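Local atomic coordinates of nematode fatty acid retinoid binding protein (Necator americanus, PDB entry 4XCP), a protein that probably binds fatty acids and retinol within an all-helical fold, and holds palmitic acid in this crystal. Residues A[111-116]-A[122-127]; A[134-139]-A[157-162]; A[23-28]-A[164-169]. One frame throughout, in Å; residues are numbered along the deposited sequence.

Contact 1 (A[111-116]-A[122-127]). With PLM (palmitic acid), chain B.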
loop_
_atom_site.group_PDB
_atom_site.type_symbol
_atom_site.label_atom_id
_atom_site.label_comp_id
_atom_site.label_asym_id
_atom_site.label_seq_id
_atom_site.Cartn_x
_atom_site.Cartn_y
_atom_site.Cartn_z
ATOM N N LYS A 111 -1.869 0.720 7.156
ATOM C CA LYS A 111 -2.040 -0.730 7.272
ATOM C C LYS A 111 -1.844 -1.191 8.734
ATOM O O LYS A 111 -2.678 -1.936 9.242
ATOM C CB LYS A 111 -1.048 -1.425 6.335
ATOM C CG LYS A 111 -1.313 -2.908 6.153
ATOM C CD LYS A 111 -0.417 -3.528 5.072
ATOM C CE LYS A 111 -0.834 -3.175 3.664
ATOM N NZ LYS A 111 -2.226 -3.595 3.379
ATOM N N ALA A 112 -0.784 -0.685 9.429
ATOM C CA ALA A 112 -0.492 -1.003 10.839
ATOM C C ALA A 112 -1.710 -0.701 11.731
ATOM O O ALA A 112 -1.993 -1.453 12.663
ATOM C CB ALA A 112 0.714 -0.203 11.322
ATOM N N ARG A 113 -2.457 0.365 11.402
ATOM C CA ARG A 113 -3.635 0.777 12.157
ATOM C C ARG A 113 -4.828 -0.191 12.020
ATOM O O ARG A 113 -5.652 -0.244 12.935
ATOM C CB ARG A 113 -4.012 2.215 11.808
ATOM C CG ARG A 113 -2.980 3.206 12.333
ATOM C CD ARG A 113 -3.501 4.617 12.291
ATOM N NE ARG A 113 -4.660 4.769 13.170
ATOM C CZ ARG A 113 -5.470 5.817 13.151
ATOM N NH1 ARG A 113 -5.252 6.819 12.311
ATOM N NH2 ARG A 113 -6.502 5.877 13.979
ATOM N N TYR A 114 -4.912 -0.964 10.913
ATOM C CA TYR A 114 -5.974 -1.962 10.709
ATOM C C TYR A 114 -5.675 -3.260 11.480
ATOM O O TYR A 114 -6.591 -4.054 11.717
ATOM C CB TYR A 114 -6.187 -2.279 9.218
ATOM C CG TYR A 114 -6.952 -1.215 8.460
ATOM C CD1 TYR A 114 -8.340 -1.127 8.548
ATOM C CD2 TYR A 114 -6.288 -0.284 7.664
ATOM C CE1 TYR A 114 -9.042 -0.105 7.907
ATOM C CE2 TYR A 114 -6.988 0.699 6.962
ATOM C CZ TYR A 114 -8.363 0.788 7.091
ATOM O OH TYR A 114 -9.036 1.781 6.426
ATOM N N TYR A 115 -4.392 -3.484 11.838
ATOM C CA TYR A 115 -3.930 -4.665 12.577
ATOM C C TYR A 115 -4.057 -4.434 14.058
ATOM O O TYR A 115 -4.541 -5.307 14.773
ATOM C CB TYR A 115 -2.464 -4.954 12.271
ATOM C CG TYR A 115 -2.189 -5.624 10.947
ATOM C CD1 TYR A 115 -2.878 -6.776 10.567
ATOM C CD2 TYR A 115 -1.162 -5.177 10.122
ATOM C CE1 TYR A 115 -2.591 -7.427 9.368
ATOM C CE2 TYR A 115 -0.844 -5.837 8.937
ATOM C CZ TYR A 115 -1.564 -6.958 8.562
ATOM O OH TYR A 115 -1.225 -7.604 7.404
ATOM N N THR A 116 -3.603 -3.261 14.521
ATOM C CA THR A 116 -3.667 -2.867 15.922
ATOM C C THR A 116 -5.075 -2.293 16.228
ATOM O O THR A 116 -6.012 -2.455 15.424
ATOM C CB THR A 116 -2.454 -1.963 16.289
ATOM O OG1 THR A 116 -2.314 -1.917 17.709
ATOM C CG2 THR A 116 -2.547 -0.541 15.719
ATOM N N LYS A 122 -12.047 8.160 8.145
ATOM C CA LYS A 122 -12.028 8.614 6.754
ATOM C C LYS A 122 -11.145 9.882 6.619
ATOM O O LYS A 122 -10.429 9.998 5.632
ATOM C CB LYS A 122 -13.448 8.829 6.195
ATOM C CG LYS A 122 -13.463 8.893 4.665
ATOM C CD LYS A 122 -14.857 8.805 4.081
ATOM C CE LYS A 122 -14.817 8.927 2.579
ATOM N NZ LYS A 122 -16.155 8.710 1.971
ATOM N N ASP A 123 -11.151 10.778 7.642
ATOM C CA ASP A 123 -10.318 11.991 7.696
ATOM C C ASP A 123 -8.817 11.660 7.787
ATOM O O ASP A 123 -8.014 12.384 7.205
ATOM C CB ASP A 123 -10.739 12.918 8.843
ATOM C CG ASP A 123 -11.987 13.749 8.569
ATOM O OD1 ASP A 123 -12.534 13.657 7.438
ATOM O OD2 ASP A 123 -12.419 14.487 9.483
ATOM N N ASP A 124 -8.457 10.553 8.480
ATOM C CA ASP A 124 -7.076 10.053 8.584
ATOM C C ASP A 124 -6.615 9.562 7.209
ATOM O O ASP A 124 -5.475 9.794 6.825
ATOM C CB ASP A 124 -6.983 8.872 9.556
ATOM C CG ASP A 124 -7.143 9.211 11.022
ATOM O OD1 ASP A 124 -6.850 10.372 11.402
ATOM O OD2 ASP A 124 -7.534 8.308 11.798
ATOM N N LEU A 125 -7.497 8.860 6.488
ATOM C CA LEU A 125 -7.178 8.359 5.161
ATOM C C LEU A 125 -7.023 9.515 4.185
ATOM O O LEU A 125 -6.063 9.524 3.413
ATOM C CB LEU A 125 -8.208 7.339 4.669
ATOM C CG LEU A 125 -8.329 6.038 5.488
ATOM C CD1 LEU A 125 -9.563 5.278 5.082
ATOM C CD2 LEU A 125 -7.108 5.146 5.320
ATOM N N LYS A 126 -7.921 10.527 4.271
ATOM C CA LYS A 126 -7.873 11.721 3.430
ATOM C C LYS A 126 -6.551 12.449 3.660
ATOM O O LYS A 126 -5.920 12.905 2.699
ATOM C CB LYS A 126 -9.050 12.659 3.752
ATOM C CG LYS A 126 -10.420 12.189 3.262
ATOM C CD LYS A 126 -11.461 13.276 3.506
ATOM C CE LYS A 126 -12.812 12.938 2.928
ATOM N NZ LYS A 126 -13.734 12.387 3.959
ATOM N N ALA A 127 -6.123 12.535 4.939
ATOM C CA ALA A 127 -4.866 13.179 5.327
ATOM C C ALA A 127 -3.668 12.419 4.744
ATOM O O ALA A 127 -2.765 13.077 4.227
ATOM C CB ALA A 127 -4.754 13.272 6.842
HETATM C C1 PLM B . -3.879 -0.325 2.966
HETATM O O1 PLM B . -3.770 -1.476 2.364
HETATM O O2 PLM B . -3.183 0.640 2.687
HETATM C C2 PLM B . -4.947 -0.291 4.021
HETATM C C3 PLM B . -5.691 -1.598 4.280
HETATM C C4 PLM B . -4.966 -2.545 5.215
HETATM C C5 PLM B . -5.692 -3.849 5.467
HETATM C C6 PLM B . -5.079 -4.718 6.555
HETATM C C7 PLM B . -4.544 -6.065 6.090
HETATM C C8 PLM B . -3.240 -5.965 5.349
HETATM C C9 PLM B . -2.731 -7.248 4.789
HETATM C CA PLM B . -2.202 -7.132 3.388
HETATM C CB PLM B . -0.708 -6.965 3.225
HETATM C CC PLM B . -0.227 -7.005 1.764
HETATM C CD PLM B . -0.483 -5.742 0.918
HETATM C CE PLM B . -1.931 -5.521 0.475
HETATM C CF PLM B . -2.137 -4.388 -0.496
HETATM C CG PLM B . -2.279 -3.012 0.122
HETATM O O HOH W 1 -8.177 8.373 14.426
#
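Asp124 OD2 is gripped by three donors. Arg113 NH1 reaches Asp124 OD2 at 2.8 Å in a salt bridge whose hydrogen bond is weak, bent to 147°; a water donates to the same oxygen; and the backbone N of Thr121, just ahead of helix 122-138, is the third. The water also accepts from Arg113 NH2, lying in the guanidinium plane at its edge, so arginine, carboxylate and water close a small ring. Guanidinium and carboxylate planes are 58° apart, and the two side chains meet at about a right angle. A bend at chi3 turns the end of the Arg113 chain out of line with its aliphatic part, and its NH2 also binds Asn118 OD1 in the turn. Two consecutive helices of the all-helical fold are joined here: helix 94-115 ends and helix 122-138 begins after a short non-helical link, which the charged pair spans on the outside. On the inner side Tyr114 and Leu125 come at each other from opposite directions, Tyr114 OH lying 3.8 Å from Leu125 CD1. The flank of the Tyr114 ring lies obliquely along the palmitic acid chain, Tyr114 CD2 at 3.6 Å from C4 of the lipid. Lys111 runs beside the ligand, CG and CD against its carbons, before bends at chi3 and chi4 bring NZ back to the headgroup, where Lys111 NZ donates to palmitic acid O1 at 2.8 Å. Tyr115, stacked on Phe52 of helix 42-53, sets its hydroxyl against the middle of the lipid chain.

Contact 2 (A[134-139]-A[157-162])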
loop_
_atom_site.group_PDB
_atom_site.type_symbol
_atom_site.label_atom_id
_atom_site.label_comp_id
_atom_site.label_asym_id
_atom_site.label_seq_id
_atom_site.Cartn_x
_atom_site.Cartn_y
_atom_site.Cartn_z
ATOM N N LYS A 134 0.662 15.490 -2.450
ATOM C CA LYS A 134 1.559 16.638 -2.271
ATOM C C LYS A 134 3.015 16.250 -2.655
ATOM O O LYS A 134 3.675 16.995 -3.382
ATOM C CB LYS A 134 1.485 17.122 -0.804
ATOM C CG LYS A 134 2.318 18.369 -0.511
ATOM C CD LYS A 134 2.091 18.905 0.895
ATOM C CE LYS A 134 2.939 20.135 1.132
ATOM N NZ LYS A 134 3.182 20.376 2.577
ATOM N N LEU A 135 3.495 15.088 -2.175
ATOM C CA LEU A 135 4.826 14.593 -2.511
ATOM C C LEU A 135 4.933 14.284 -4.020
ATOM O O LEU A 135 5.974 14.521 -4.626
ATOM C CB LEU A 135 5.161 13.352 -1.681
ATOM C CG LEU A 135 5.292 13.582 -0.179
ATOM C CD1 LEU A 135 5.348 12.282 0.555
ATOM C CD2 LEU A 135 6.485 14.467 0.152
ATOM N N TYR A 136 3.850 13.769 -4.615
ATOM C CA TYR A 136 3.797 13.485 -6.038
ATOM C C TYR A 136 3.932 14.807 -6.798
ATOM O O TYR A 136 4.771 14.910 -7.691
ATOM C CB TYR A 136 2.500 12.744 -6.410
ATOM C CG TYR A 136 2.334 12.581 -7.903
ATOM C CD1 TYR A 136 2.976 11.548 -8.586
ATOM C CD2 TYR A 136 1.600 13.504 -8.650
ATOM C CE1 TYR A 136 2.863 11.416 -9.966
ATOM C CE2 TYR A 136 1.468 13.372 -10.031
ATOM C CZ TYR A 136 2.104 12.328 -10.682
ATOM O OH TYR A 136 2.000 12.203 -12.040
ATOM N N LYS A 137 3.135 15.832 -6.409
ATOM C CA LYS A 137 3.173 17.151 -7.042
ATOM C C LYS A 137 4.506 17.855 -6.823
ATOM O O LYS A 137 4.925 18.573 -7.706
ATOM C CB LYS A 137 1.978 18.027 -6.614
ATOM C CG LYS A 137 0.611 17.449 -7.002
ATOM C CD LYS A 137 0.344 17.493 -8.523
ATOM C CE LYS A 137 -1.004 16.898 -8.866
ATOM N NZ LYS A 137 -1.295 16.965 -10.319
ATOM N N ALA A 138 5.216 17.569 -5.710
ATOM C CA ALA A 138 6.539 18.147 -5.408
ATOM C C ALA A 138 7.673 17.619 -6.314
ATOM O O ALA A 138 8.742 18.222 -6.345
ATOM C CB ALA A 138 6.895 17.919 -3.944
HETATM N N MSE A 139 7.464 16.465 -6.991
HETATM C CA MSE A 139 8.457 15.875 -7.909
HETATM C C MSE A 139 8.556 16.714 -9.184
HETATM O O MSE A 139 7.591 17.400 -9.539
HETATM C CB MSE A 139 8.043 14.463 -8.342
HETATM C CG MSE A 139 8.314 13.384 -7.289
HETATM SE SE MSE A 139 8.384 11.626 -8.108
HETATM C CE MSE A 139 6.563 11.403 -8.508
ATOM N N VAL A 157 -4.438 7.963 -11.057
ATOM C CA VAL A 157 -5.166 8.364 -9.843
ATOM C C VAL A 157 -4.748 9.793 -9.430
ATOM O O VAL A 157 -5.599 10.611 -9.059
ATOM C CB VAL A 157 -4.970 7.299 -8.714
ATOM C CG1 VAL A 157 -5.222 7.872 -7.323
ATOM C CG2 VAL A 157 -5.862 6.091 -8.972
ATOM N N PHE A 158 -3.444 10.087 -9.532
ATOM C CA PHE A 158 -2.893 11.410 -9.222
ATOM C C PHE A 158 -3.231 12.437 -10.292
ATOM O O PHE A 158 -3.813 13.462 -9.971
ATOM C CB PHE A 158 -1.374 11.349 -8.978
ATOM C CG PHE A 158 -0.935 10.458 -7.836
ATOM C CD1 PHE A 158 -1.524 10.566 -6.578
ATOM C CD2 PHE A 158 0.133 9.581 -7.991
ATOM C CE1 PHE A 158 -1.119 9.738 -5.527
ATOM C CE2 PHE A 158 0.553 8.767 -6.938
ATOM C CZ PHE A 158 -0.094 8.830 -5.721
ATOM N N GLU A 159 -2.929 12.134 -11.560
ATOM C CA GLU A 159 -3.145 13.014 -12.720
ATOM C C GLU A 159 -4.602 13.348 -13.038
ATOM O O GLU A 159 -4.873 14.474 -13.443
ATOM C CB GLU A 159 -2.464 12.435 -13.977
ATOM C CG GLU A 159 -0.945 12.545 -13.965
ATOM C CD GLU A 159 -0.392 13.960 -13.925
ATOM O OE1 GLU A 159 -1.013 14.864 -14.529
ATOM O OE2 GLU A 159 0.675 14.164 -13.302
ATOM N N SER A 160 -5.530 12.375 -12.888
ATOM C CA SER A 160 -6.958 12.563 -13.175
ATOM C C SER A 160 -7.691 13.475 -12.196
ATOM O O SER A 160 -8.814 13.889 -12.486
ATOM C CB SER A 160 -7.676 11.217 -13.197
ATOM O OG SER A 160 -7.657 10.653 -11.895
ATOM N N GLY A 161 -7.104 13.713 -11.029
ATOM C CA GLY A 161 -7.746 14.485 -9.972
ATOM C C GLY A 161 -8.507 13.595 -9.001
ATOM O O GLY A 161 -9.135 14.093 -8.065
ATOM N N LYS A 162 -8.445 12.265 -9.205
ATOM C CA LYS A 162 -9.110 11.271 -8.353
ATOM C C LYS A 162 -8.602 11.321 -6.906
ATOM O O LYS A 162 -9.415 11.323 -5.978
ATOM C CB LYS A 162 -8.979 9.859 -8.949
ATOM C CG LYS A 162 -10.025 8.882 -8.434
ATOM C CD LYS A 162 -9.931 7.523 -9.131
ATOM C CE LYS A 162 -10.941 6.528 -8.609
ATOM N NZ LYS A 162 -12.331 6.838 -9.051
HETATM O O HOH W 2 0.754 16.633 -12.135
#
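Tyr136 and Phe158 lie face over face in an offset stack, with centroids 4.7 Å apart and planes tilted by 26°. The tight part is the partial overlap of the two ring faces: Tyr136 CD1 and Phe158 CD2 approach to 3.5 Å, while Phe158 CB sits over the face of the tyrosine toward the CE2 side, a CH-pi contact with Phe158 CB 3.8 Å from the centroid of the Tyr136 ring. In return Tyr136 CB stands over the centre of the phenylalanine ring, so each residue offers a methylene to the other's face. Tyr136 gets there by setting CG anti to its backbone N (chi1 173°), which carries the ring across to helix 152-159. The backbones come close at this point, with CA atoms of Tyr136 and Phe158 7.7 Å apart.

The outer side is quite different. There Tyr136 OH donates to Glu159 OE2 at 2.7 Å; the oxygen lies in the ring plane at its edge and accepts the hydrogen bond through its anti lone pair, the carboxylate being turned 65° from the ring. Glu159 OE2 also receives a bond from a water, and that water accepts from Lys137 NZ at 2.8 Å. Lys137 NZ and Glu159 OE2 are 4.5 Å apart, beyond a salt bridge, so water joins them on the solvent side. The lysine's charge would probably still favour the ionised glutamate.

Phe147 of helix 141-150 touches both side chains, and Val132 and Leu133, earlier on helix 122-138, pack on Phe158, so the stack fills the angle where helices 122-138, 141-150 and 152-159 converge.

Contact 3 (A[23-28]-A[164-169])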
loop_
_atom_site.group_PDB
_atom_site.type_symbol
_atom_site.label_atom_id
_atom_site.label_comp_id
_atom_site.label_asym_id
_atom_site.label_seq_id
_atom_site.Cartn_x
_atom_site.Cartn_y
_atom_site.Cartn_z
ATOM N N ALA A 23 -15.038 2.660 0.301
ATOM C CA ALA A 23 -15.021 2.262 -1.117
ATOM C C ALA A 23 -14.216 3.256 -1.992
ATOM O O ALA A 23 -13.470 2.827 -2.868
ATOM C CB ALA A 23 -16.454 2.139 -1.645
ATOM N N ASP A 24 -14.323 4.566 -1.712
ATOM C CA ASP A 24 -13.614 5.592 -2.477
ATOM C C ASP A 24 -12.098 5.596 -2.177
ATOM O O ASP A 24 -11.329 6.076 -3.009
ATOM C CB ASP A 24 -14.264 6.997 -2.341
ATOM C CG ASP A 24 -14.489 7.524 -0.928
ATOM O OD1 ASP A 24 -14.386 6.723 0.032
ATOM O OD2 ASP A 24 -14.824 8.729 -0.787
ATOM N N TYR A 25 -11.662 5.012 -1.042
ATOM C CA TYR A 25 -10.227 4.862 -0.766
ATOM C C TYR A 25 -9.761 3.586 -1.486
ATOM O O TYR A 25 -8.679 3.579 -2.051
ATOM C CB TYR A 25 -9.911 4.807 0.738
ATOM C CG TYR A 25 -8.434 4.604 1.036
ATOM C CD1 TYR A 25 -7.548 5.679 1.057
ATOM C CD2 TYR A 25 -7.922 3.333 1.284
ATOM C CE1 TYR A 25 -6.191 5.494 1.326
ATOM C CE2 TYR A 25 -6.570 3.134 1.552
ATOM C CZ TYR A 25 -5.710 4.220 1.589
ATOM O OH TYR A 25 -4.385 4.010 1.859
ATOM N N ARG A 26 -10.574 2.505 -1.454
ATOM C CA ARG A 26 -10.287 1.251 -2.168
ATOM C C ARG A 26 -10.170 1.523 -3.692
ATOM O O ARG A 26 -9.313 0.940 -4.346
ATOM C CB ARG A 26 -11.362 0.185 -1.858
ATOM C CG ARG A 26 -11.089 -0.598 -0.557
ATOM C CD ARG A 26 -12.350 -0.899 0.249
ATOM N NE ARG A 26 -13.318 -1.501 -0.617
ATOM C CZ ARG A 26 -14.634 -1.395 -0.536
ATOM N NH1 ARG A 26 -15.203 -0.797 0.505
ATOM N NH2 ARG A 26 -15.393 -1.955 -1.446
ATOM N N ASP A 27 -10.965 2.468 -4.228
ATOM C CA ASP A 27 -10.894 2.875 -5.648
ATOM C C ASP A 27 -9.544 3.520 -6.034
ATOM O O ASP A 27 -9.198 3.525 -7.216
ATOM C CB ASP A 27 -12.026 3.849 -6.001
ATOM C CG ASP A 27 -13.399 3.206 -6.075
ATOM O OD1 ASP A 27 -13.465 1.981 -6.255
ATOM O OD2 ASP A 27 -14.406 3.940 -5.971
ATOM N N LEU A 28 -8.785 4.037 -5.038
ATOM C CA LEU A 28 -7.475 4.671 -5.248
ATOM C C LEU A 28 -6.378 3.632 -5.250
ATOM O O LEU A 28 -5.238 3.941 -5.604
ATOM C CB LEU A 28 -7.177 5.682 -4.117
ATOM C CG LEU A 28 -8.146 6.854 -3.895
ATOM C CD1 LEU A 28 -7.657 7.728 -2.742
ATOM C CD2 LEU A 28 -8.318 7.708 -5.166
ATOM N N ALA A 164 -7.098 13.948 -5.435
ATOM C CA ALA A 164 -7.474 15.265 -4.918
ATOM C C ALA A 164 -8.939 15.301 -4.499
ATOM O O ALA A 164 -9.237 15.835 -3.440
ATOM C CB ALA A 164 -7.178 16.349 -5.946
ATOM N N LYS A 165 -9.840 14.699 -5.299
ATOM C CA LYS A 165 -11.279 14.586 -5.008
ATOM C C LYS A 165 -11.484 13.864 -3.667
ATOM O O LYS A 165 -12.213 14.368 -2.820
ATOM C CB LYS A 165 -12.004 13.810 -6.122
ATOM C CG LYS A 165 -12.808 14.684 -7.078
ATOM C CD LYS A 165 -13.326 13.889 -8.288
ATOM C CE LYS A 165 -12.382 13.924 -9.476
ATOM N NZ LYS A 165 -12.696 12.867 -10.476
ATOM N N PHE A 166 -10.807 12.717 -3.457
ATOM C CA PHE A 166 -10.904 11.978 -2.197
ATOM C C PHE A 166 -10.362 12.776 -1.011
ATOM O O PHE A 166 -11.023 12.853 0.022
ATOM C CB PHE A 166 -10.189 10.614 -2.287
ATOM C CG PHE A 166 -10.213 9.863 -0.976
ATOM C CD1 PHE A 166 -11.358 9.184 -0.564
ATOM C CD2 PHE A 166 -9.105 9.864 -0.133
ATOM C CE1 PHE A 166 -11.389 8.517 0.667
ATOM C CE2 PHE A 166 -9.145 9.200 1.098
ATOM C CZ PHE A 166 -10.288 8.540 1.490
ATOM N N ALA A 167 -9.146 13.333 -1.144
ATOM C CA ALA A 167 -8.473 14.088 -0.087
ATOM C C ALA A 167 -9.265 15.336 0.350
ATOM O O ALA A 167 -9.090 15.816 1.469
ATOM C CB ALA A 167 -7.072 14.470 -0.541
ATOM N N GLY A 168 -10.142 15.816 -0.527
ATOM C CA GLY A 168 -10.995 16.970 -0.282
ATOM C C GLY A 168 -10.346 18.251 -0.746
ATOM O O GLY A 168 -10.978 19.047 -1.451
ATOM N N GLU A 169 -9.055 18.438 -0.359
ATOM C CA GLU A 169 -8.188 19.587 -0.665
ATOM C C GLU A 169 -8.701 20.872 -0.017
ATOM O O GLU A 169 -8.917 20.904 1.195
ATOM C CB GLU A 169 -7.961 19.764 -2.184
ATOM C CG GLU A 169 -7.302 18.575 -2.865
ATOM C CD GLU A 169 -5.787 18.541 -2.798
ATOM O OE1 GLU A 169 -5.246 17.861 -1.898
ATOM O OE2 GLU A 169 -5.141 19.169 -3.668
#
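Phe166 pushes its ring into the short helix 23-26, and its path can be followed outward atom by atom. Phe166 CB already lies 3.9 Å from Leu28 CD1. That same methyl covers CG and CD2 of the ring, coming in obliquely, with Phe166 CD2 at 3.7 Å from Leu28 CD1. On the other flank Phe166 CD1 and CE1 face the carboxylate of Asp24, Phe166 CD1 lying 3.5 Å from Asp24 OD2. The carboxylate meets the ring edge with its CG in the ring plane, and its own plane stands 85° to the ring, an arrangement that would probably be favourable, since the C-H edge of a ring is slightly positive. Further out, Phe166 CE2 approaches Tyr25 CD1, and Phe166 CZ at the far end rests 3.8 Å from Tyr25 CB. Tyr25 CA lies over one face. The rings of Tyr25 and Phe166 meet obliquely, centroids 5.8 Å apart and planes at 54°. With chi1 at 177°, CG opposite the backbone N, Phe166 extends straight off helix 162-167 into this notch.

Asp24 carries CG between its backbone N and carbonyl carbon, which turns the carboxylate toward the phenylalanine edge. Its strongest partner is elsewhere: OD2 makes a salt bridge with Lys122 NZ at the start of helix 122-138. Val129 of that helix touches Phe166, Tyr25 and Leu28, closing the apolar side.

This is aromatic packing of the C-terminal helix against the first helix of an all-helical lipid-binding fold, next to the palmitic acid site, where Tyr25 also touches bound palmitic acid.

Helix 122-138 is shared by contacts 1 and 2, at its first turns and its last, with centres about 20 Å apart and nearest atoms about 8 Å apart. Contact 3 bridges that gap, its centre about 13 Å from contact 1 and about 12 Å from contact 2. It meets contact 1 through the salt bridge of Lys122 NZ with Asp24 OD2, 3.1 Å, and through Phe166 packing on Leu125; it meets contact 2 where Val157 CG1 lies 3.8 Å from Leu28 CD2. Both lie inside the loop that contact 3 closes. The palmitic acid of contact 1 also reaches contact 3, its O2 3.7 Å from Tyr25 OH; the side chain of Phe158 is about 12 Å from a bound palmitic acid.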